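Local coordinates for protein putative immunoglobulin A1 protease (Bacteroides ovatus, PDB 3N6Z) that is of unproven function but may act as an immunoglobulin A1 protease, with a chain wound into a parallel beta-solenoid whose coils stack strand on strand, at residues D118-F123 with Q145-I150; V125-C130 with G162-R167; T151-L156 with A187-N192; A224-G229 with Q256-C261. One frame throughout, in Å; residues are numbered along the deposited sequence.

Contact 1: residues D118-F123 with Q145-I150; sequences DYPSFF and QGIGII
In a turn of the beta-solenoid, Y119 to F123 of one coil lie against Q145 to I150 of the next, gripped at each end by hydrogen bonds. At the Q145 end this residue uses both halves of its amide on Y119. OE1 accepts from Y119 N at 2.8 Å, with a fairly straight N-H...O angle of 164°, while NE2 stands 3.5 Å above the centre of the Y119 ring. The amide and ring planes are 24° apart, so the two groups are stacked; G146 O meets the same ring at its edge, near CD1. The side chain of I147 folds against the P120 carbonyl, with CG2 3.4 Å from P120 O and 3.9 Å from P120 CD. P120 O is buried here and has no polar partner in the model. S121 OG, swung between its own backbone N and carbonyl carbon (chi1 64°), turns back to donate to Y119 O at 2.8 Å. At the I149-I150 end the successive amides F122 N and F123 N donate to I149 O at 3.1 Å and I150 O at 3.0 Å. Beside them I150 CG2 touches F123 CE2 at 3.6 Å from the edge of the ring, whose face carries F122 CD2. Around this turn, W87 stacks on F122 and also donates from NE1 to F122 O, while F112 and F135 meet the F122 ring edge-to-face. I149 reaches strands 133-136, 138-141 and 172-174, and I147 is joined by backbone hydrogen bonds to A182 and G184 of the coil beyond.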
loop_
_atom_site.group_PDB
_atom_site.type_symbol
_atom_site.label_atom_id
_atom_site.label_comp_id
_atom_site.label_asym_id
_atom_site.label_seq_id
_atom_site.Cartn_x
_atom_site.Cartn_y
_atom_site.Cartn_z
ATOM N N ASP A 118 -10.103 -13.623 -4.154
ATOM C CA ASP A 118 -10.491 -12.569 -3.237
ATOM C C ASP A 118 -9.327 -11.620 -2.986
ATOM O O ASP A 118 -8.209 -12.061 -2.734
ATOM C CB ASP A 118 -10.950 -13.151 -1.903
ATOM C CG ASP A 118 -12.288 -13.824 -1.986
ATOM O OD1 ASP A 118 -13.000 -13.586 -2.968
ATOM O OD2 ASP A 118 -12.644 -14.551 -1.047
ATOM N N TYR A 119 -9.613 -10.328 -3.011
ATOM C CA TYR A 119 -8.637 -9.264 -2.758
ATOM C C TYR A 119 -7.321 -9.469 -3.496
ATOM O O TYR A 119 -6.257 -9.607 -2.884
ATOM C CB TYR A 119 -8.423 -9.070 -1.248
ATOM C CG TYR A 119 -9.633 -8.585 -0.548
ATOM C CD1 TYR A 119 -10.100 -7.287 -0.769
ATOM C CD2 TYR A 119 -10.331 -9.389 0.327
ATOM C CE1 TYR A 119 -11.242 -6.817 -0.138
ATOM C CE2 TYR A 119 -11.499 -8.927 0.953
ATOM C CZ TYR A 119 -11.935 -7.642 0.734
ATOM O OH TYR A 119 -13.074 -7.189 1.359
ATOM N N PRO A 120 -7.374 -9.426 -4.837
ATOM C CA PRO A 120 -6.139 -9.560 -5.611
ATOM C C PRO A 120 -5.080 -8.537 -5.175
ATOM O O PRO A 120 -5.337 -7.335 -5.176
ATOM C CB PRO A 120 -6.589 -9.322 -7.056
ATOM C CG PRO A 120 -8.041 -9.538 -7.075
ATOM C CD PRO A 120 -8.560 -9.269 -5.701
ATOM N N SER A 121 -3.907 -9.046 -4.828
ATOM C CA SER A 121 -2.843 -8.374 -4.138
ATOM C C SER A 121 -1.896 -9.452 -3.616
ATOM O O SER A 121 -2.179 -10.653 -3.714
ATOM C CB SER A 121 -3.363 -7.560 -2.938
ATOM O OG SER A 121 -3.930 -8.392 -1.945
ATOM N N PHE A 122 -0.775 -9.040 -3.002
ATOM C CA PHE A 122 0.146 -10.021 -2.487
ATOM C C PHE A 122 -0.473 -10.746 -1.273
ATOM O O PHE A 122 -0.612 -11.973 -1.293
ATOM C CB PHE A 122 1.517 -9.390 -2.169
ATOM C CG PHE A 122 2.608 -10.405 -1.960
ATOM C CD1 PHE A 122 3.195 -11.072 -3.025
ATOM C CD2 PHE A 122 3.059 -10.677 -0.697
ATOM C CE1 PHE A 122 4.205 -12.025 -2.828
ATOM C CE2 PHE A 122 4.081 -11.600 -0.501
ATOM C CZ PHE A 122 4.652 -12.246 -1.576
ATOM N N PHE A 123 -0.866 -9.995 -0.243
ATOM C CA PHE A 123 -1.327 -10.561 1.030
ATOM C C PHE A 123 -2.840 -10.755 1.117
ATOM O O PHE A 123 -3.299 -11.574 1.939
ATOM C CB PHE A 123 -0.869 -9.742 2.223
ATOM C CG PHE A 123 0.611 -9.713 2.415
ATOM C CD1 PHE A 123 1.311 -10.844 2.789
ATOM C CD2 PHE A 123 1.320 -8.555 2.185
ATOM C CE1 PHE A 123 2.678 -10.821 2.936
ATOM C CE2 PHE A 123 2.694 -8.501 2.353
ATOM C CZ PHE A 123 3.375 -9.644 2.735
ATOM N N GLN A 145 -13.626 -5.424 -6.115
ATOM C CA GLN A 145 -13.123 -5.166 -4.764
ATOM C C GLN A 145 -12.081 -4.066 -4.756
ATOM O O GLN A 145 -11.438 -3.761 -5.774
ATOM C CB GLN A 145 -12.535 -6.422 -4.130
ATOM C CG GLN A 145 -13.549 -7.538 -3.959
ATOM C CD GLN A 145 -12.924 -8.767 -3.370
ATOM O OE1 GLN A 145 -12.018 -9.343 -3.965
ATOM N NE2 GLN A 145 -13.371 -9.163 -2.187
ATOM N N GLY A 146 -11.921 -3.490 -3.574
ATOM C CA GLY A 146 -10.909 -2.478 -3.330
ATOM C C GLY A 146 -9.577 -3.106 -2.987
ATOM O O GLY A 146 -9.494 -3.968 -2.088
ATOM N N ILE A 147 -8.535 -2.683 -3.691
ATOM C CA ILE A 147 -7.240 -3.358 -3.611
ATOM C C ILE A 147 -6.061 -2.388 -3.709
ATOM O O ILE A 147 -6.216 -1.234 -4.052
ATOM C CB ILE A 147 -7.098 -4.462 -4.663
ATOM C CG1 ILE A 147 -7.094 -3.883 -6.096
ATOM C CG2 ILE A 147 -8.124 -5.585 -4.482
ATOM C CD1 ILE A 147 -6.733 -4.883 -7.176
ATOM N N GLY A 148 -4.903 -2.905 -3.332
ATOM C CA GLY A 148 -3.599 -2.323 -3.549
ATOM C C GLY A 148 -2.605 -3.404 -3.903
ATOM O O GLY A 148 -2.918 -4.580 -3.840
ATOM N N ILE A 149 -1.387 -3.013 -4.308
ATOM C CA ILE A 149 -0.402 -4.019 -4.734
ATOM C C ILE A 149 -0.010 -4.930 -3.593
ATOM O O ILE A 149 0.010 -6.140 -3.749
ATOM C CB ILE A 149 0.849 -3.359 -5.391
ATOM C CG1 ILE A 149 0.482 -2.924 -6.812
ATOM C CG2 ILE A 149 2.065 -4.305 -5.418
ATOM C CD1 ILE A 149 1.386 -1.834 -7.418
ATOM N N ILE A 150 0.339 -4.360 -2.442
ATOM C CA ILE A 150 0.811 -5.184 -1.339
ATOM C C ILE A 150 -0.340 -5.917 -0.641
ATOM O O ILE A 150 -0.227 -7.112 -0.342
ATOM C CB ILE A 150 1.667 -4.365 -0.336
ATOM C CG1 ILE A 150 2.846 -3.696 -1.089
ATOM C CG2 ILE A 150 2.170 -5.269 0.811
ATOM C CD1 ILE A 150 3.964 -3.071 -0.232
#

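Contact 2: residues V125-C130 with G162-R167; sequences VLCGDC and GNKTGR
R167 crosses D129 at a slant and touches it at several points. Its CB lies 3.6 Å from D129 OD2; CD lies 3.7 Å from the same oxygen, and the bend at chi3 (-67°) then brings NE round to it. NE donates to D129 OD2 at 2.9 Å, on the syn side of the carboxylate though tilted out of its plane. CZ passes over G128 O, which sits on one face of the guanidinium without bonding to NH2. At the tip NH2 donates to D129 OD1 at 2.9 Å with an angle of 169°, reaching that oxygen from above the carboxylate plane. The result is a side-on, two-nitrogen salt bridge with the flat groups turned 51° apart. NH1, in the guanidinium plane, donates to T165 OG1 at 2.9 Å and also to the backbone E198 O one coil further on, so three different groups fix the rotation of the head. The pair sits on two parallel strands of successive solenoid coils, in which G128 N donates to T165 O, R167 N to G128 O and C130 N to R167 O. In the bridge just before D129-R167 both partners, G128 and G166, are glycine: a CB on G128 would be jammed against the preceding carbonyl, and one on G166 would clash with L126 O. T165 OG1 in turn donates to G162 O at 2.7 Å, which holds the acceptor of NH1 in place. A water gives a hydrogen bond of 2.7 Å to D129 OD2, and K164 NZ reaches back to a salt bridge with E99.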
loop_
_atom_site.group_PDB
_atom_site.type_symbol
_atom_site.label_atom_id
_atom_site.label_comp_id
_atom_site.label_asym_id
_atom_site.label_seq_id
_atom_site.Cartn_x
_atom_site.Cartn_y
_atom_site.Cartn_z
ATOM N N VAL A 125 -5.352 -9.758 2.879
ATOM C CA VAL A 125 -5.582 -9.101 4.164
ATOM C C VAL A 125 -4.322 -9.343 4.995
ATOM O O VAL A 125 -4.010 -10.501 5.274
ATOM C CB VAL A 125 -6.831 -9.636 4.909
ATOM C CG1 VAL A 125 -6.911 -9.035 6.331
ATOM C CG2 VAL A 125 -8.108 -9.377 4.077
ATOM N N LEU A 126 -3.612 -8.268 5.347
ATOM C CA LEU A 126 -2.376 -8.383 6.117
ATOM C C LEU A 126 -2.643 -8.123 7.607
ATOM O O LEU A 126 -2.969 -6.985 7.990
ATOM C CB LEU A 126 -1.293 -7.446 5.577
ATOM C CG LEU A 126 0.045 -7.533 6.342
ATOM C CD1 LEU A 126 0.639 -8.963 6.431
ATOM C CD2 LEU A 126 1.066 -6.569 5.730
ATOM N N CYS A 127 -2.493 -9.186 8.393
ATOM C CA CYS A 127 -2.547 -9.151 9.836
ATOM C C CYS A 127 -1.151 -9.532 10.293
ATOM O O CYS A 127 -0.730 -10.659 10.103
ATOM C CB CYS A 127 -3.598 -10.092 10.392
ATOM S SG CYS A 127 -5.269 -9.760 9.858
ATOM N N GLY A 128 -0.419 -8.551 10.808
ATOM C CA GLY A 128 1.022 -8.672 11.057
ATOM C C GLY A 128 1.791 -7.548 10.427
ATOM O O GLY A 128 1.368 -6.389 10.484
ATOM N N ASP A 129 2.935 -7.890 9.844
ATOM C CA ASP A 129 3.897 -6.892 9.389
ATOM C C ASP A 129 4.472 -7.273 8.028
ATOM O O ASP A 129 4.797 -8.453 7.790
ATOM C CB ASP A 129 5.078 -6.751 10.369
ATOM C CG ASP A 129 4.698 -6.092 11.675
ATOM O OD1 ASP A 129 4.226 -6.790 12.595
ATOM O OD2 ASP A 129 4.816 -4.854 11.721
ATOM N N CYS A 130 4.667 -6.278 7.178
ATOM C CA CYS A 130 5.469 -6.418 5.982
ATOM C C CYS A 130 6.469 -5.273 5.999
ATOM O O CYS A 130 6.070 -4.095 6.119
ATOM C CB CYS A 130 4.588 -6.351 4.744
ATOM S SG CYS A 130 5.489 -6.430 3.179
ATOM N N GLY A 162 -5.308 -7.502 18.997
ATOM C CA GLY A 162 -4.376 -6.609 18.315
ATOM C C GLY A 162 -3.507 -7.282 17.281
ATOM O O GLY A 162 -2.929 -6.614 16.406
ATOM N N ASN A 163 -3.427 -8.620 17.330
ATOM C CA ASN A 163 -2.717 -9.362 16.294
ATOM C C ASN A 163 -3.391 -9.279 14.929
ATOM O O ASN A 163 -2.790 -9.673 13.928
ATOM C CB ASN A 163 -2.537 -10.816 16.709
ATOM C CG ASN A 163 -1.581 -10.989 17.875
ATOM O OD1 ASN A 163 -0.744 -10.118 18.176
ATOM N ND2 ASN A 163 -1.672 -12.157 18.510
ATOM N N LYS A 164 -4.607 -8.700 14.861
ATOM C CA LYS A 164 -5.305 -8.492 13.591
ATOM C C LYS A 164 -5.059 -7.112 12.970
ATOM O O LYS A 164 -5.537 -6.850 11.849
ATOM C CB LYS A 164 -6.806 -8.770 13.798
ATOM C CG LYS A 164 -7.088 -10.188 14.351
ATOM C CD LYS A 164 -6.377 -11.310 13.614
ATOM C CE LYS A 164 -6.791 -12.687 14.030
ATOM N NZ LYS A 164 -5.958 -13.769 13.372
ATOM N N THR A 165 -4.289 -6.253 13.637
ATOM C CA THR A 165 -3.807 -5.017 13.011
ATOM C C THR A 165 -2.684 -5.377 12.029
ATOM O O THR A 165 -2.135 -6.478 12.057
ATOM C CB THR A 165 -3.271 -3.998 14.075
ATOM O OG1 THR A 165 -2.177 -4.614 14.794
ATOM C CG2 THR A 165 -4.373 -3.576 15.064
ATOM N N GLY A 166 -2.360 -4.452 11.156
ATOM C CA GLY A 166 -1.312 -4.662 10.158
ATOM C C GLY A 166 -0.498 -3.433 9.874
ATOM O O GLY A 166 -1.022 -2.329 9.913
ATOM N N ARG A 167 0.798 -3.627 9.589
ATOM C CA ARG A 167 1.719 -2.535 9.329
ATOM C C ARG A 167 2.566 -2.847 8.097
ATOM O O ARG A 167 3.025 -3.994 7.920
ATOM C CB ARG A 167 2.632 -2.322 10.511
ATOM C CG ARG A 167 1.881 -1.868 11.764
ATOM C CD ARG A 167 2.601 -2.202 13.051
ATOM N NE ARG A 167 2.649 -3.653 13.261
ATOM C CZ ARG A 167 1.621 -4.403 13.676
ATOM N NH1 ARG A 167 0.478 -3.854 14.032
ATOM N NH2 ARG A 167 1.750 -5.727 13.718
HETATM O O HOH W 1 5.927 -3.556 9.606
#

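Contact 3: residues T151-L156 with A187-N192; sequences TGYLGL and AGVLAN
The Y153 ring lies with one face on V189, whose CB stands 3.7 Å from the ring centroid and only 8° off the ring normal, a CH-pi contact. The two valine methyls spread beneath opposite sides of the ring, CG1 3.5 Å from CE2 and CG2 3.8 Å from CE1, while Y119 OH approaches CE1 from the preceding coil. An alanine in place of Y153 would probably leave V189 without its aromatic cover and open a gap beside Y119. On the other face of the strand pair L154 CD2 meets L190 CD1 at 3.8 Å, the side chains lying side by side. Backbone hydrogen bonds between the parallel strands set this register: V189 N donates to G152 O, L154 N to V189 O at 2.8 Å and 170°, and A191 N to L154 O at 2.9 Å. Just before the strands both segments turn a corner, at G152 and G188, where a CB on G188 would clash with G152 O; ahead of that corner T151 CG2 touches A187 CB. Across these two coils of the beta-solenoid the side chains therefore meet through apolar and CH-pi contacts, and the hydrogen bonds that join the coils come from the backbone.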
loop_
_atom_site.group_PDB
_atom_site.type_symbol
_atom_site.label_atom_id
_atom_site.label_comp_id
_atom_site.label_asym_id
_atom_site.label_seq_id
_atom_site.Cartn_x
_atom_site.Cartn_y
_atom_site.Cartn_z
ATOM N N THR A 151 -1.471 -5.244 -0.453
ATOM C CA THR A 151 -2.608 -5.886 0.197
ATOM C C THR A 151 -3.905 -5.209 -0.156
ATOM O O THR A 151 -3.923 -4.028 -0.543
ATOM C CB THR A 151 -2.391 -5.952 1.728
ATOM O OG1 THR A 151 -3.280 -6.895 2.318
ATOM C CG2 THR A 151 -2.558 -4.556 2.360
ATOM N N GLY A 152 -4.988 -5.944 0.013
ATOM C CA GLY A 152 -6.343 -5.380 -0.082
ATOM C C GLY A 152 -6.647 -4.609 1.179
ATOM O O GLY A 152 -6.737 -3.387 1.116
ATOM N N TYR A 153 -6.762 -5.302 2.308
ATOM C CA TYR A 153 -6.845 -4.689 3.632
ATOM C C TYR A 153 -5.508 -4.770 4.322
ATOM O O TYR A 153 -4.861 -5.828 4.333
ATOM C CB TYR A 153 -7.885 -5.394 4.521
ATOM C CG TYR A 153 -9.258 -4.839 4.398
ATOM C CD1 TYR A 153 -10.013 -5.030 3.262
ATOM C CD2 TYR A 153 -9.766 -4.043 5.417
ATOM C CE1 TYR A 153 -11.300 -4.454 3.158
ATOM C CE2 TYR A 153 -11.007 -3.488 5.341
ATOM C CZ TYR A 153 -11.771 -3.671 4.232
ATOM O OH TYR A 153 -13.008 -3.049 4.195
ATOM N N LEU A 154 -5.126 -3.655 4.954
ATOM C CA LEU A 154 -4.023 -3.613 5.897
ATOM C C LEU A 154 -4.636 -3.525 7.295
ATOM O O LEU A 154 -5.150 -2.486 7.707
ATOM C CB LEU A 154 -3.095 -2.443 5.651
ATOM C CG LEU A 154 -1.885 -2.363 6.599
ATOM C CD1 LEU A 154 -1.101 -3.670 6.595
ATOM C CD2 LEU A 154 -1.005 -1.160 6.233
ATOM N N GLY A 155 -4.571 -4.641 8.004
ATOM C CA GLY A 155 -5.304 -4.821 9.232
ATOM C C GLY A 155 -6.783 -5.091 8.995
ATOM O O GLY A 155 -7.309 -4.881 7.906
ATOM N N LEU A 156 -7.440 -5.550 10.055
ATOM C CA LEU A 156 -8.893 -5.696 10.072
ATOM C C LEU A 156 -9.473 -4.701 11.060
ATOM O O LEU A 156 -8.815 -4.277 12.004
ATOM C CB LEU A 156 -9.277 -7.118 10.470
ATOM C CG LEU A 156 -8.958 -8.187 9.423
ATOM C CD1 LEU A 156 -9.126 -9.584 10.006
ATOM C CD2 LEU A 156 -9.817 -7.951 8.184
ATOM N N ALA A 187 -1.967 -0.134 -0.388
ATOM C CA ALA A 187 -3.078 -0.919 0.167
ATOM C C ALA A 187 -4.401 -0.367 -0.314
ATOM O O ALA A 187 -4.565 0.856 -0.431
ATOM C CB ALA A 187 -3.043 -0.861 1.722
ATOM N N GLY A 188 -5.378 -1.240 -0.497
ATOM C CA GLY A 188 -6.731 -0.770 -0.822
ATOM C C GLY A 188 -7.368 -0.021 0.343
ATOM O O GLY A 188 -7.827 1.134 0.201
ATOM N N VAL A 189 -7.368 -0.675 1.508
ATOM C CA VAL A 189 -8.020 -0.189 2.713
ATOM C C VAL A 189 -7.067 -0.336 3.903
ATOM O O VAL A 189 -6.554 -1.424 4.143
ATOM C CB VAL A 189 -9.350 -0.959 2.999
ATOM C CG1 VAL A 189 -10.085 -0.289 4.175
ATOM C CG2 VAL A 189 -10.236 -1.046 1.744
ATOM N N LEU A 190 -6.851 0.763 4.625
ATOM C CA LEU A 190 -6.119 0.769 5.882
ATOM C C LEU A 190 -7.169 0.698 6.994
ATOM O O LEU A 190 -8.115 1.508 7.024
ATOM C CB LEU A 190 -5.302 2.070 6.015
ATOM C CG LEU A 190 -4.572 2.345 7.326
ATOM C CD1 LEU A 190 -3.572 1.206 7.688
ATOM C CD2 LEU A 190 -3.837 3.714 7.243
ATOM N N ALA A 191 -6.996 -0.254 7.899
ATOM C CA ALA A 191 -7.845 -0.398 9.074
ATOM C C ALA A 191 -7.261 0.382 10.256
ATOM O O ALA A 191 -6.648 1.447 10.057
ATOM C CB ALA A 191 -8.119 -1.895 9.378
ATOM N N ASN A 192 -7.491 -0.071 11.492
ATOM C CA ASN A 192 -7.331 0.791 12.653
ATOM C C ASN A 192 -6.497 0.176 13.763
ATOM O O ASN A 192 -5.742 -0.804 13.544
ATOM C CB ASN A 192 -8.697 1.352 13.092
ATOM C CG ASN A 192 -9.590 0.323 13.768
ATOM O OD1 ASN A 192 -9.677 -0.846 13.314
ATOM N ND2 ASN A 192 -10.257 0.740 14.840
#

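Contact 4: residues A224-G229 with Q256-C261; sequences AGRKVG and QIDKSC. With SO4 (sulfate ion), chain C.
R226 grips the D258 carboxylate side-on with two nitrogens. NE donates to OD1 of D258 at 3.0 Å in an almost straight bond of 174°, and NH2 donates at 2.8 Å to the syn lone pair of D258 OD2; the two flat groups are 33° apart. Beyond them NH1 donates to O4 of a sulfate at 2.8 Å and NH2 to its O3, so the anion, probably from the crystallisation liquor, meets the guanidinium at its edge. V228 CG1 sits 3.3 Å above one face of the guanidinium plane, offset toward the rim, and also brushes D258 OD2. A methionine in place of R226 would probably leave D258 without its charge partner and the sulfate without both donors. In the second shell Q256 NE2 donates to D258 OD1 at 2.9 Å, coming from the opposite face of the carboxylate to R226 NE. R226 reaches this site because its chain is extended from CG to NE, with CG anti to the backbone N (chi1 178°). R226 lies on one of two parallel strands of adjoining beta-solenoid coils, and D258 follows the other; Q256 N donates to G225 O, K227 N to Q256 O and D258 N to K227 O. The last of these bonds, 3.0 Å long, holds D258 at the start of a type II turn that ends at C261. That turn lays C261 SG 3.2 Å from the buried G229 N, which has no polar partner in the model. K227 leaves the strand on the face away from R226 and bends so that NZ bonds to V228 O, G231 O and D262 O.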
loop_
_atom_site.group_PDB
_atom_site.type_symbol
_atom_site.label_atom_id
_atom_site.label_comp_id
_atom_site.label_asym_id
_atom_site.label_seq_id
_atom_site.Cartn_x
_atom_site.Cartn_y
_atom_site.Cartn_z
ATOM N N ALA A 224 -3.067 4.733 -0.141
ATOM C CA ALA A 224 -4.189 3.917 0.306
ATOM C C ALA A 224 -5.474 4.469 -0.306
ATOM O O ALA A 224 -5.683 5.681 -0.346
ATOM C CB ALA A 224 -4.267 3.903 1.847
ATOM N N GLY A 225 -6.394 3.579 -0.658
ATOM C CA GLY A 225 -7.691 4.034 -1.141
ATOM C C GLY A 225 -8.619 4.575 -0.087
ATOM O O GLY A 225 -9.197 5.669 -0.252
ATOM N N ARG A 226 -8.744 3.837 1.009
ATOM C CA ARG A 226 -9.780 4.048 1.994
ATOM C C ARG A 226 -9.212 3.797 3.391
ATOM O O ARG A 226 -8.368 2.926 3.567
ATOM C CB ARG A 226 -10.933 3.082 1.669
ATOM C CG ARG A 226 -12.127 3.099 2.600
ATOM C CD ARG A 226 -13.058 1.959 2.215
ATOM N NE ARG A 226 -14.230 1.939 3.090
ATOM C CZ ARG A 226 -15.024 0.886 3.244
ATOM N NH1 ARG A 226 -14.842 -0.212 2.515
ATOM N NH2 ARG A 226 -16.028 0.952 4.126
ATOM N N LYS A 227 -9.728 4.522 4.368
ATOM C CA LYS A 227 -9.432 4.341 5.787
ATOM C C LYS A 227 -10.707 4.015 6.553
ATOM O O LYS A 227 -11.688 4.776 6.477
ATOM C CB LYS A 227 -8.820 5.631 6.343
ATOM C CG LYS A 227 -8.559 5.603 7.838
ATOM C CD LYS A 227 -7.492 4.587 8.259
ATOM C CE LYS A 227 -7.167 4.625 9.754
ATOM N NZ LYS A 227 -8.339 4.395 10.642
ATOM N N VAL A 228 -10.653 2.929 7.318
ATOM C CA VAL A 228 -11.740 2.498 8.180
ATOM C C VAL A 228 -11.314 2.458 9.641
ATOM O O VAL A 228 -10.116 2.327 9.946
ATOM C CB VAL A 228 -12.341 1.140 7.740
ATOM C CG1 VAL A 228 -12.840 1.247 6.274
ATOM C CG2 VAL A 228 -11.378 -0.017 7.936
ATOM N N GLY A 229 -12.299 2.563 10.528
ATOM C CA GLY A 229 -12.071 2.580 11.955
ATOM C C GLY A 229 -11.425 3.851 12.510
ATOM O O GLY A 229 -10.937 4.727 11.779
ATOM N N GLN A 256 -10.278 8.229 0.698
ATOM C CA GLN A 256 -11.409 8.470 1.580
ATOM C C GLN A 256 -11.167 8.066 3.012
ATOM O O GLN A 256 -10.655 6.977 3.274
ATOM C CB GLN A 256 -12.648 7.708 1.082
ATOM C CG GLN A 256 -13.808 7.638 2.076
ATOM C CD GLN A 256 -15.100 7.134 1.483
ATOM O OE1 GLN A 256 -15.510 7.561 0.397
ATOM N NE2 GLN A 256 -15.749 6.204 2.202
ATOM N N ILE A 257 -11.617 8.894 3.937
ATOM C CA ILE A 257 -11.833 8.502 5.337
ATOM C C ILE A 257 -13.322 8.185 5.472
ATOM O O ILE A 257 -14.186 9.005 5.116
ATOM C CB ILE A 257 -11.467 9.629 6.350
ATOM C CG1 ILE A 257 -10.042 10.151 6.123
ATOM C CG2 ILE A 257 -11.629 9.112 7.786
ATOM C CD1 ILE A 257 -9.715 11.429 6.952
ATOM N N ASP A 258 -13.650 6.987 5.962
ATOM C CA ASP A 258 -15.070 6.670 6.200
ATOM C C ASP A 258 -15.678 7.606 7.253
ATOM O O ASP A 258 -15.009 8.056 8.176
ATOM C CB ASP A 258 -15.218 5.235 6.694
ATOM C CG ASP A 258 -15.308 4.223 5.583
ATOM O OD1 ASP A 258 -14.904 4.531 4.433
ATOM O OD2 ASP A 258 -15.812 3.086 5.863
ATOM N N LYS A 259 -16.991 7.821 7.134
ATOM C CA LYS A 259 -17.724 8.528 8.176
ATOM C C LYS A 259 -17.522 7.859 9.525
ATOM O O LYS A 259 -17.412 6.628 9.616
ATOM C CB LYS A 259 -19.224 8.589 7.874
ATOM C CG LYS A 259 -19.580 9.338 6.588
ATOM C CD LYS A 259 -19.231 10.818 6.653
ATOM C CE LYS A 259 -19.708 11.554 5.407
ATOM N NZ LYS A 259 -21.180 11.728 5.363
ATOM N N SER A 260 -17.405 8.683 10.553
ATOM C CA SER A 260 -17.215 8.242 11.944
ATOM C C SER A 260 -15.869 7.585 12.204
ATOM O O SER A 260 -15.661 7.002 13.283
ATOM C CB SER A 260 -18.348 7.320 12.409
ATOM O OG SER A 260 -19.573 7.997 12.287
ATOM N N CYS A 261 -14.925 7.771 11.264
ATOM C CA CYS A 261 -13.589 7.186 11.370
ATOM C C CYS A 261 -12.559 8.301 11.371
ATOM O O CYS A 261 -12.905 9.487 11.318
ATOM C CB CYS A 261 -13.366 6.192 10.226
ATOM S SG CYS A 261 -14.538 4.829 10.269
HETATM S S SO4 C . -17.701 -2.295 4.135
HETATM O O1 SO4 C . -17.681 -3.717 4.477
HETATM O O2 SO4 C . -19.051 -1.852 3.804
HETATM O O3 SO4 C . -17.221 -1.526 5.278
HETATM O O4 SO4 C . -16.851 -2.117 2.970
#

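In the fold
The four contacts each join successive coils of one beta-solenoid. Contact 1 lies at a buried turn, and its chain runs on into contact 3, about 9 Å away between centres, where the strands follow the corner. Contacts 3 and 4 share neighbouring strands: L190 N approaches R226 O, and L190 O approaches V228 N. Contact 2 likewise meets contact 3 through L126 O with G155 N. Contacts 1, 2 and 3 are mostly buried and contact 4 partly so; contact 3 is apolar in its side chains, contact 1 adds the Q145 amide, and contacts 2 and 4 each carry an arginine-aspartate salt bridge between partly exposed residues. These two do not touch, and contact 4 binds a sulfate through R226.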